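Local structure of xylooligosaccharide oxidase (Myceliophthora thermophila, 5L6G) at residues His176-Leu190 with Phe217-Ala229. The protein oxidises the C1 hydroxyl of xylooligosaccharides and related sugars to lactones, using a bicovalently bound FAD and reducing molecular oxygen to hydrogen peroxide. Sequence-based numbering, arbitrary orientation.
With FAD (flavin-adenine dinucleotide), chain D; XYP (beta-D-xylopyranose), chain J.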
ATOM      1  N   HIS A 176      -2.627   9.200 -12.442  1.00 13.62           N
ATOM      2  CA  HIS A 176      -2.389  10.243 -11.436  1.00 13.95           C
ATOM      3  C   HIS A 176      -1.354   9.920 -10.347  1.00 13.44           C
ATOM      4  O   HIS A 176      -1.100  10.738  -9.461  1.00 13.40           O
ATOM      5  CB  HIS A 176      -3.724  10.585 -10.745  1.00 14.40           C
ATOM      6  CG  HIS A 176      -4.736  11.215 -11.653  1.00 15.32           C
ATOM      7  ND1 HIS A 176      -4.545  12.440 -12.247  1.00 16.33           N
ATOM      8  CD2 HIS A 176      -5.968  10.807 -12.028  1.00 15.98           C
ATOM      9  CE1 HIS A 176      -5.605  12.753 -12.975  1.00 17.06           C
ATOM     10  NE2 HIS A 176      -6.483  11.772 -12.864  1.00 16.94           N
ATOM     11  N   GLY A 177      -0.730   8.757 -10.410  1.00 12.93           N
ATOM     12  CA  GLY A 177       0.364   8.474  -9.503  1.00 12.82           C
ATOM     13  C   GLY A 177      -0.066   7.734  -8.266  1.00 12.51           C
ATOM     14  O   GLY A 177      -1.147   7.142  -8.203  1.00 12.84           O
ATOM     15  N   LEU A 178       0.814   7.717  -7.290  1.00 12.46           N
ATOM     16  CA  LEU A 178       0.576   6.958  -6.075  1.00 12.06           C
ATOM     17  C   LEU A 178      -0.065   7.884  -5.055  1.00 12.32           C
ATOM     18  O   LEU A 178      -0.009   9.096  -5.209  1.00 12.79           O
ATOM     19  CB  LEU A 178       1.887   6.403  -5.530  1.00 11.84           C
ATOM     20  CG  LEU A 178       2.659   5.462  -6.451  1.00 11.63           C
ATOM     21  CD1 LEU A 178       4.016   5.118  -5.859  1.00 11.45           C
ATOM     22  CD2 LEU A 178       1.843   4.211  -6.721  1.00 11.45           C
ATOM     23  N   ALA A 179      -0.647   7.316  -4.004  1.00 12.05           N
ATOM     24  CA  ALA A 179      -1.200   8.131  -2.913  1.00 12.18           C
ATOM     25  C   ALA A 179      -0.146   9.073  -2.339  1.00 12.33           C
ATOM     26  O   ALA A 179      -0.431  10.240  -2.068  1.00 12.63           O
ATOM     27  CB  ALA A 179      -1.773   7.238  -1.821  1.00 11.77           C
ATOM     28  N   VAL A 180       1.071   8.556  -2.170  1.00 12.08           N
ATOM     29  CA  VAL A 180       2.201   9.323  -1.659  1.00 12.38           C
ATOM     30  C   VAL A 180       2.488  10.586  -2.488  1.00 13.03           C
ATOM     31  O   VAL A 180       2.964  11.593  -1.977  1.00 13.02           O
ATOM     32  CB  VAL A 180       3.468   8.451  -1.553  1.00 12.14           C
ATOM     33  CG1 VAL A 180       4.056   8.122  -2.917  1.00 12.31           C
ATOM     34  CG2 VAL A 180       4.503   9.132  -0.700  1.00 12.39           C
ATOM     35  N   ASP A 181       2.140  10.545  -3.757  1.00 13.11           N
ATOM     36  CA  ASP A 181       2.354  11.683  -4.654  1.00 14.11           C
ATOM     37  C   ASP A 181       1.401  12.838  -4.459  1.00 14.33           C
ATOM     38  O   ASP A 181       1.604  13.927  -5.012  1.00 15.14           O
ATOM     39  CB  ASP A 181       2.286  11.199  -6.099  1.00 14.54           C
ATOM     40  CG  ASP A 181       3.380  10.208  -6.414  1.00 14.51           C
ATOM     41  OD1 ASP A 181       4.498  10.425  -5.901  1.00 15.04           O
ATOM     42  OD2 ASP A 181       3.131   9.231  -7.153  1.00 14.29           O
ATOM     43  N   TRP A 182       0.342  12.617  -3.690  1.00 13.82           N
ATOM     44  CA  TRP A 182      -0.640  13.673  -3.458  1.00 14.01           C
ATOM     45  C   TRP A 182      -0.438  14.345  -2.106  1.00 14.07           C
ATOM     46  O   TRP A 182      -1.099  15.339  -1.795  1.00 14.32           O
ATOM     47  CB  TRP A 182      -2.043  13.103  -3.659  1.00 13.82           C
ATOM     48  CG  TRP A 182      -2.164  12.794  -5.055  1.00 13.69           C
ATOM     49  CD1 TRP A 182      -1.785  11.655  -5.667  1.00 13.23           C
ATOM     50  CD2 TRP A 182      -2.574  13.692  -6.080  1.00 14.10           C
ATOM     51  NE1 TRP A 182      -1.946  11.769  -7.018  1.00 13.25           N
ATOM     52  CE2 TRP A 182      -2.444  13.012  -7.299  1.00 13.98           C
ATOM     53  CE3 TRP A 182      -3.047  15.013  -6.084  1.00 14.72           C
ATOM     54  CZ2 TRP A 182      -2.789  13.587  -8.510  1.00 14.45           C
ATOM     55  CZ3 TRP A 182      -3.385  15.581  -7.287  1.00 15.27           C
ATOM     56  CH2 TRP A 182      -3.251  14.874  -8.486  1.00 15.17           C
ATOM     57  N   ILE A 183       0.516  13.847  -1.324  1.00 13.82           N
ATOM     58  CA  ILE A 183       0.848  14.500  -0.074  1.00 14.22           C
ATOM     59  C   ILE A 183       1.561  15.815  -0.387  1.00 14.82           C
ATOM     60  O   ILE A 183       2.565  15.836  -1.112  1.00 14.47           O
ATOM     61  CB  ILE A 183       1.743  13.635   0.827  1.00 13.91           C
ATOM     62  CG1 ILE A 183       1.030  12.328   1.184  1.00 13.67           C
ATOM     63  CG2 ILE A 183       2.110  14.430   2.075  1.00 14.16           C
ATOM     64  CD1 ILE A 183       1.912  11.328   1.917  1.00 13.33           C
ATOM     65  N   THR A 184       1.037  16.916   0.140  1.00 15.42           N
ATOM     66  CA  THR A 184       1.714  18.207   0.002  1.00 16.48           C
ATOM     67  C   THR A 184       2.410  18.631   1.301  1.00 16.14           C
ATOM     68  O   THR A 184       3.389  19.372   1.261  1.00 16.67           O
ATOM     69  CB  THR A 184       0.763  19.314  -0.506  1.00 17.52           C
ATOM     70  OG1 THR A 184       1.517  20.495  -0.790  1.00 19.60           O
ATOM     71  CG2 THR A 184      -0.282  19.648   0.509  1.00 17.56           C
ATOM     72  N   SER A 185       1.901  18.185   2.440  1.00 15.65           N
ATOM     73  CA  SER A 185       2.583  18.402   3.708  1.00 15.75           C
ATOM     74  C   SER A 185       2.063  17.436   4.767  1.00 14.98           C
ATOM     75  O   SER A 185       1.004  16.831   4.616  1.00 14.67           O
ATOM     76  CB  SER A 185       2.444  19.857   4.181  1.00 16.75           C
ATOM     77  OG  SER A 185       1.121  20.135   4.610  1.00 17.33           O
ATOM     78  N   ALA A 186       2.821  17.305   5.844  1.00 14.66           N
ATOM     79  CA  ALA A 186       2.443  16.437   6.946  1.00 14.15           C
ATOM     80  C   ALA A 186       2.954  17.047   8.236  1.00 14.36           C
ATOM     81  O   ALA A 186       4.068  17.569   8.267  1.00 14.55           O
ATOM     82  CB  ALA A 186       3.048  15.058   6.775  1.00 13.56           C
ATOM     83  N   ASP A 187       2.145  16.974   9.286  1.00 13.96           N
ATOM     84  CA  ASP A 187       2.605  17.296  10.623  1.00 13.98           C
ATOM     85  C   ASP A 187       3.019  15.999  11.286  1.00 13.34           C
ATOM     86  O   ASP A 187       2.290  15.007  11.219  1.00 13.21           O
ATOM     87  CB  ASP A 187       1.510  17.963  11.433  1.00 14.41           C
ATOM     88  CG  ASP A 187       1.045  19.277  10.829  1.00 15.08           C
ATOM     89  OD1 ASP A 187       1.819  19.934  10.098  1.00 15.52           O
ATOM     90  OD2 ASP A 187      -0.117  19.623  11.063  1.00 15.14           O
ATOM     91  N   VAL A 188       4.187  15.993  11.909  1.00 13.01           N
ATOM     92  CA  VAL A 188       4.777  14.780  12.406  1.00 12.50           C
ATOM     93  C   VAL A 188       5.203  14.933  13.849  1.00 12.88           C
ATOM     94  O   VAL A 188       5.781  15.956  14.222  1.00 13.06           O
ATOM     95  CB  VAL A 188       6.029  14.393  11.572  1.00 12.36           C
ATOM     96  CG1 VAL A 188       6.490  12.979  11.917  1.00 11.93           C
ATOM     97  CG2 VAL A 188       5.732  14.544  10.081  1.00 12.27           C
ATOM     98  N   VAL A 189       4.900  13.915  14.639  1.00 12.76           N
ATOM     99  CA  VAL A 189       5.395  13.797  16.011  1.00 13.42           C
ATOM    100  C   VAL A 189       6.641  12.931  15.965  1.00 13.48           C
ATOM    101  O   VAL A 189       6.572  11.755  15.598  1.00 13.38           O
ATOM    102  CB  VAL A 189       4.356  13.118  16.922  1.00 13.27           C
ATOM    103  CG1 VAL A 189       4.877  12.979  18.352  1.00 13.64           C
ATOM    104  CG2 VAL A 189       3.066  13.930  16.894  1.00 13.48           C
ATOM    105  N   LEU A 190       7.772  13.507  16.328  1.00 14.29           N
ATOM    106  CA  LEU A 190       9.039  12.779  16.336  1.00 14.80           C
ATOM    107  C   LEU A 190       9.213  11.943  17.601  1.00 15.32           C
ATOM    108  O   LEU A 190       8.456  12.077  18.551  1.00 15.03           O
ATOM    109  CB  LEU A 190      10.199  13.763  16.195  1.00 15.60           C
ATOM    110  CG  LEU A 190      10.154  14.664  14.966  1.00 15.78           C
ATOM    111  CD1 LEU A 190      11.352  15.611  14.967  1.00 16.56           C
ATOM    112  CD2 LEU A 190      10.137  13.863  13.694  1.00 15.63           C
ATOM    113  N   PHE A 217       9.922   7.182  10.724  1.00 12.19           N
ATOM    114  CA  PHE A 217      10.438   8.492  11.121  1.00 12.81           C
ATOM    115  C   PHE A 217       9.645   9.309  12.121  1.00 13.23           C
ATOM    116  O   PHE A 217      10.135  10.332  12.574  1.00 13.89           O
ATOM    117  CB  PHE A 217      10.724   9.314   9.870  1.00 12.91           C
ATOM    118  CG  PHE A 217      11.667   8.626   8.951  1.00 12.82           C
ATOM    119  CD1 PHE A 217      13.018   8.638   9.211  1.00 13.14           C
ATOM    120  CD2 PHE A 217      11.199   7.879   7.887  1.00 12.47           C
ATOM    121  CE1 PHE A 217      13.904   7.965   8.393  1.00 13.13           C
ATOM    122  CE2 PHE A 217      12.080   7.209   7.067  1.00 12.41           C
ATOM    123  CZ  PHE A 217      13.433   7.264   7.308  1.00 12.80           C
ATOM    124  N   GLY A 218       8.456   8.848  12.496  1.00 13.27           N
ATOM    125  CA  GLY A 218       7.612   9.589  13.421  1.00 13.63           C
ATOM    126  C   GLY A 218       6.184   9.162  13.199  1.00 13.52           C
ATOM    127  O   GLY A 218       5.924   8.278  12.399  1.00 14.26           O
ATOM    128  N   ILE A 219       5.262   9.743  13.941  1.00 13.17           N
ATOM    129  CA  ILE A 219       3.855   9.493  13.704  1.00 12.75           C
ATOM    130  C   ILE A 219       3.316  10.725  13.021  1.00 12.72           C
ATOM    131  O   ILE A 219       3.361  11.815  13.576  1.00 13.13           O
ATOM    132  CB  ILE A 219       3.110   9.222  15.024  1.00 12.67           C
ATOM    133  CG1 ILE A 219       3.693   7.973  15.693  1.00 12.44           C
ATOM    134  CG2 ILE A 219       1.625   9.050  14.763  1.00 12.54           C
ATOM    135  CD1 ILE A 219       2.959   7.550  16.940  1.00 12.62           C
ATOM    136  N   VAL A 220       2.856  10.557  11.795  1.00 12.68           N
ATOM    137  CA  VAL A 220       2.185  11.642  11.084  1.00 12.88           C
ATOM    138  C   VAL A 220       0.843  11.875  11.772  1.00 13.03           C
ATOM    139  O   VAL A 220       0.038  10.952  11.914  1.00 12.73           O
ATOM    140  CB  VAL A 220       1.985  11.291   9.609  1.00 12.64           C
ATOM    141  CG1 VAL A 220       1.159  12.358   8.921  1.00 13.03           C
ATOM    142  CG2 VAL A 220       3.326  11.155   8.927  1.00 12.72           C
ATOM    143  N   ALA A 221       0.645  13.099  12.244  1.00 13.29           N
ATOM    144  CA  ALA A 221      -0.550  13.474  12.987  1.00 13.81           C
ATOM    145  C   ALA A 221      -1.569  14.198  12.135  1.00 14.15           C
ATOM    146  O   ALA A 221      -2.723  14.310  12.530  1.00 14.63           O
ATOM    147  CB  ALA A 221      -0.174  14.338  14.189  1.00 14.30           C
ATOM    148  N   SER A 222      -1.152  14.696  10.978  1.00 14.22           N
ATOM    149  CA  SER A 222      -2.066  15.307  10.043  1.00 14.65           C
ATOM    150  C   SER A 222      -1.401  15.279   8.693  1.00 14.45           C
ATOM    151  O   SER A 222      -0.182  15.481   8.606  1.00 14.42           O
ATOM    152  CB  SER A 222      -2.398  16.743  10.432  1.00 15.50           C
ATOM    153  OG  SER A 222      -3.390  17.273   9.558  1.00 16.43           O
ATOM    154  N   PHE A 223      -2.195  14.968   7.662  1.00 14.29           N
ATOM    155  CA  PHE A 223      -1.781  15.057   6.266  1.00 14.43           C
ATOM    156  C   PHE A 223      -2.500  16.210   5.594  1.00 15.36           C
ATOM    157  O   PHE A 223      -3.652  16.475   5.900  1.00 15.28           O
ATOM    158  CB  PHE A 223      -2.213  13.803   5.472  1.00 13.94           C
ATOM    159  CG  PHE A 223      -1.496  12.553   5.849  1.00 13.41           C
ATOM    160  CD1 PHE A 223      -1.951  11.771   6.894  1.00 13.68           C
ATOM    161  CD2 PHE A 223      -0.363  12.144   5.162  1.00 13.29           C
ATOM    162  CE1 PHE A 223      -1.292  10.607   7.239  1.00 13.35           C
ATOM    163  CE2 PHE A 223       0.300  10.974   5.502  1.00 12.97           C
ATOM    164  CZ  PHE A 223      -0.159  10.196   6.542  1.00 12.88           C
ATOM    165  N   ARG A 224      -1.832  16.869   4.648  1.00 16.31           N
ATOM    166  CA  ARG A 224      -2.536  17.677   3.647  1.00 17.78           C
ATOM    167  C   ARG A 224      -2.306  17.039   2.312  1.00 16.80           C
ATOM    168  O   ARG A 224      -1.165  16.720   1.950  1.00 16.72           O
ATOM    169  CB  ARG A 224      -2.045  19.121   3.558  1.00 19.71           C
ATOM    170  CG  ARG A 224      -2.874  20.107   4.333  1.00 22.24           C
ATOM    171  CD  ARG A 224      -2.627  19.940   5.798  1.00 23.93           C
ATOM    172  NE  ARG A 224      -1.204  19.802   6.067  1.00 25.97           N
ATOM    173  CZ  ARG A 224      -0.693  19.459   7.250  1.00 26.53           C
ATOM    174  NH1 ARG A 224      -1.497  19.271   8.307  1.00 26.85           N
ATOM    175  NH2 ARG A 224       0.633  19.359   7.373  1.00 26.02           N
ATOM    176  N   PHE A 225      -3.392  16.859   1.580  1.00 16.34           N
ATOM    177  CA  PHE A 225      -3.339  16.258   0.276  1.00 15.92           C
ATOM    178  C   PHE A 225      -3.831  17.265  -0.739  1.00 16.61           C
ATOM    179  O   PHE A 225      -4.881  17.877  -0.556  1.00 16.87           O
ATOM    180  CB  PHE A 225      -4.252  15.028   0.225  1.00 15.37           C
ATOM    181  CG  PHE A 225      -3.653  13.793   0.843  1.00 14.55           C
ATOM    182  CD1 PHE A 225      -2.880  12.923   0.085  1.00 14.11           C
ATOM    183  CD2 PHE A 225      -3.890  13.489   2.158  1.00 14.45           C
ATOM    184  CE1 PHE A 225      -2.331  11.775   0.647  1.00 13.61           C
ATOM    185  CE2 PHE A 225      -3.346  12.358   2.731  1.00 13.84           C
ATOM    186  CZ  PHE A 225      -2.565  11.493   1.976  1.00 13.42           C
ATOM    187  N   LYS A 226      -3.075  17.424  -1.817  1.00 17.07           N
ATOM    188  CA  LYS A 226      -3.620  18.000  -3.035  1.00 18.17           C
ATOM    189  C   LYS A 226      -4.663  17.036  -3.616  1.00 17.48           C
ATOM    190  O   LYS A 226      -4.693  15.834  -3.294  1.00 15.78           O
ATOM    191  CB  LYS A 226      -2.508  18.241  -4.054  1.00 19.72           C
ATOM    192  CG  LYS A 226      -1.723  19.511  -3.791  1.00 21.94           C
ATOM    193  CD  LYS A 226      -0.454  19.602  -4.644  1.00 23.81           C
ATOM    194  CE  LYS A 226       0.196  20.977  -4.484  1.00 25.91           C
ATOM    195  NZ  LYS A 226       1.598  21.020  -5.026  1.00 26.65           N
ATOM    196  N   THR A 227      -5.508  17.572  -4.494  1.00 17.71           N
ATOM    197  CA  THR A 227      -6.520  16.766  -5.139  1.00 17.50           C
ATOM    198  C   THR A 227      -6.615  17.131  -6.612  1.00 18.10           C
ATOM    199  O   THR A 227      -6.191  18.210  -7.015  1.00 18.81           O
ATOM    200  CB  THR A 227      -7.905  16.981  -4.498  1.00 17.76           C
ATOM    201  OG1 THR A 227      -8.342  18.339  -4.709  1.00 18.67           O
ATOM    202  CG2 THR A 227      -7.874  16.668  -3.028  1.00 17.40           C
ATOM    203  N   PHE A 228      -7.215  16.243  -7.385  1.00 18.01           N
ATOM    204  CA  PHE A 228      -7.616  16.554  -8.757  1.00 18.66           C
ATOM    205  C   PHE A 228      -9.138  16.572  -8.822  1.00 19.32           C
ATOM    206  O   PHE A 228      -9.802  16.032  -7.945  1.00 18.78           O
ATOM    207  CB  PHE A 228      -7.016  15.575  -9.769  1.00 18.30           C
ATOM    208  CG  PHE A 228      -7.359  14.127  -9.524  1.00 17.67           C
ATOM    209  CD1 PHE A 228      -8.514  13.568 -10.058  1.00 17.94           C
ATOM    210  CD2 PHE A 228      -6.489  13.298  -8.802  1.00 17.07           C
ATOM    211  CE1 PHE A 228      -8.810  12.226  -9.858  1.00 17.50           C
ATOM    212  CE2 PHE A 228      -6.779  11.962  -8.591  1.00 16.60           C
ATOM    213  CZ  PHE A 228      -7.949  11.423  -9.114  1.00 17.00           C
ATOM    214  N   ALA A 229      -9.689  17.242  -9.836  1.00 20.45           N
ATOM    215  CA  ALA A 229     -11.132  17.197 -10.070  1.00 21.42           C
ATOM    216  C   ALA A 229     -11.490  15.770 -10.487  1.00 21.30           C
ATOM    217  O   ALA A 229     -10.921  15.239 -11.432  1.00 21.09           O
ATOM    218  CB  ALA A 229     -11.534  18.175 -11.164  1.00 22.62           C
TER
HETATM  219  PA  FAD D 501      -1.393  -0.004   9.452  1.00  9.98           P
HETATM  220  O1A FAD D 501      -2.196   0.820  10.432  1.00  9.87           O
HETATM  221  O2A FAD D 501      -1.251  -1.461   9.760  1.00  8.78           O
HETATM  222  O5B FAD D 501      -0.017   0.697   9.156  1.00 10.20           O
HETATM  223  C5B FAD D 501       0.955   0.185   8.240  1.00  9.94           C
HETATM  224  C4B FAD D 501       2.317   0.757   8.566  1.00  9.91           C
HETATM  225  O4B FAD D 501       2.268   2.181   8.461  1.00  9.88           O
HETATM  226  C3B FAD D 501       2.761   0.447   9.986  1.00  9.73           C
HETATM  227  O3B FAD D 501       4.169   0.354  10.024  1.00 10.14           O
HETATM  228  C2B FAD D 501       2.327   1.667  10.758  1.00 10.08           C
HETATM  229  O2B FAD D 501       3.029   1.850  11.981  1.00  9.78           O
HETATM  230  C1B FAD D 501       2.565   2.758   9.738  1.00  9.71           C
HETATM  231  N9A FAD D 501       1.690   3.903   9.997  1.00  9.44           N
HETATM  232  C8A FAD D 501       0.363   3.929  10.090  1.00  9.69           C
HETATM  233  N7A FAD D 501      -0.076   5.181  10.361  1.00  9.57           N
HETATM  234  C5A FAD D 501       1.018   5.941  10.419  1.00  9.58           C
HETATM  235  C6A FAD D 501       1.272   7.352  10.698  1.00  9.84           C
HETATM  236  N6A FAD D 501       0.198   8.135  10.917  1.00 10.53           N
HETATM  237  N1A FAD D 501       2.556   7.763  10.719  1.00  9.97           N
HETATM  238  C2A FAD D 501       3.595   6.959  10.480  1.00  9.65           C
HETATM  239  N3A FAD D 501       3.429   5.629  10.212  1.00 10.02           N
HETATM  240  C4A FAD D 501       2.173   5.106  10.179  1.00  9.59           C
HETATM  241  N1  FAD D 501      -2.139  -1.252  -1.152  1.00 12.22           N
HETATM  242  C2  FAD D 501      -2.033  -0.661  -2.384  1.00 12.68           C
HETATM  243  O2  FAD D 501      -0.957  -0.077  -2.693  1.00 12.95           O
HETATM  244  N3  FAD D 501      -3.078  -0.666  -3.249  1.00 12.61           N
HETATM  245  C4  FAD D 501      -4.270  -1.237  -2.953  1.00 13.12           C
HETATM  246  O4  FAD D 501      -5.251  -1.252  -3.748  1.00 13.36           O
HETATM  247  C4X FAD D 501      -4.457  -1.902  -1.645  1.00 13.12           C
HETATM  248  N5  FAD D 501      -5.620  -2.506  -1.263  1.00 13.90           N
HETATM  249  C5X FAD D 501      -5.790  -3.099  -0.023  1.00 14.20           C
HETATM  250  C6  FAD D 501      -6.997  -3.691   0.371  1.00 14.73           C
HETATM  251  C7  FAD D 501      -7.104  -4.293   1.635  1.00 14.05           C
HETATM  252  C7M FAD D 501      -8.416  -4.938   2.011  1.00 14.98           C
HETATM  253  C8  FAD D 501      -5.955  -4.269   2.606  1.00 12.58           C
HETATM  254  C8M FAD D 501      -6.069  -4.848   4.012  1.00 12.15           C
HETATM  255  C9  FAD D 501      -4.773  -3.663   2.196  1.00 12.50           C
HETATM  256  C9A FAD D 501      -4.634  -3.092   0.918  1.00 12.43           C
HETATM  257  N10 FAD D 501      -3.424  -2.489   0.482  1.00 12.32           N
HETATM  258  C10 FAD D 501      -3.280  -1.882  -0.767  1.00 12.53           C
HETATM  259  C1' FAD D 501      -2.238  -2.441   1.330  1.00 11.38           C
HETATM  260  C2' FAD D 501      -2.162  -1.185   2.138  1.00 10.51           C
HETATM  261  O2' FAD D 501      -1.705  -0.147   1.266  1.00 10.41           O
HETATM  262  C3' FAD D 501      -1.106  -1.431   3.201  1.00 10.29           C
HETATM  263  O3' FAD D 501      -1.440  -2.568   4.006  1.00  9.90           O
HETATM  264  C4' FAD D 501      -1.006  -0.181   4.081  1.00 10.07           C
HETATM  265  O4' FAD D 501       0.338  -0.065   4.568  1.00 10.84           O
HETATM  266  C5' FAD D 501      -2.013  -0.270   5.199  1.00 10.24           C
HETATM  267  O5' FAD D 501      -2.186   1.020   5.791  1.00 10.12           O
HETATM  268  P   FAD D 501      -2.926   1.082   7.183  1.00  9.81           P
HETATM  269  O1P FAD D 501      -2.854   2.458   7.765  1.00  9.44           O
HETATM  270  O2P FAD D 501      -4.282   0.463   7.065  1.00  9.63           O
HETATM  271  O3P FAD D 501      -2.109  -0.017   8.014  1.00  9.76           O
HETATM  272  O1  XYP J 511       0.200  13.599 -12.311  1.00 54.54           O
HETATM  273  C1  XYP J 511       1.002  14.024 -11.202  1.00 53.95           C
HETATM  274  C2  XYP J 511       0.389  15.271 -10.565  1.00 53.32           C
HETATM  275  C3  XYP J 511       1.108  15.652  -9.271  1.00 53.98           C
HETATM  276  C4  XYP J 511       1.300  14.424  -8.382  1.00 52.79           C
HETATM  277  C5  XYP J 511       1.926  13.271  -9.164  1.00 52.58           C
HETATM  278  O2  XYP J 511       0.467  16.340 -11.515  1.00 55.44           O
HETATM  279  O3  XYP J 511       0.377  16.664  -8.552  1.00 52.07           O
HETATM  280  O4  XYP J 511       2.130  14.775  -7.270  1.00 55.30           O
HETATM  281  O5  XYP J 511       1.083  12.950 -10.261  1.00 53.29           O
HETATM  282  O   HOH W   1       3.157  19.626  -3.363  1.00 42.53           O
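The imidazole of His176 lies face-to-face on the Phe228 ring, centroids 3.9 Å apart and planes 14° from parallel. Phe228 also turns its edge to Trp182, whose CH2 meets Phe228 CD2 at 3.6 Å in a T-shaped pair; the opposite indole face carries a bound xylose, so a broad, flat tryptophan suits this place. Trp182 NE1 donates to His176 O, which fixes the turn of the indole. Beyond this cluster, strands 183-189 and 219-225 run antiparallel in the FAD-binding PCMH-type domain. Two classic beta bulges interrupt their pairing: Thr184 and Ser185 face Arg224, while Ala221 and Ser222 face Asp187. On the face bearing Ser185 and Asp187, Arg224 bends at chi2 (73°), bringing NE to 2.8 Å from Ser185 OG. Arg224 NH2 also reaches that hydroxyl, which lies in the guanidinium plane, and a salt bridge joins Asp187 through two weak hydrogen bonds, NH2 to OD1 and NH1 to OD2. Asp187 OD1 is bound by Thr197 as well. A leucine in place of Arg224 would probably leave Asp187 without its cationic mate and Ser185 OG without two donors. The other face is apolar, with Ile183 CG1 3.4 Å from Phe225 CE1. Gly218 must be glycine: at its positive phi a CB would jam against the preceding carbonyl oxygen, and would also strike Val188 CG1 and Val189 O. Val220 N donates to FAD N1A, and Val220 O accepts from N6A at 3.0 Å.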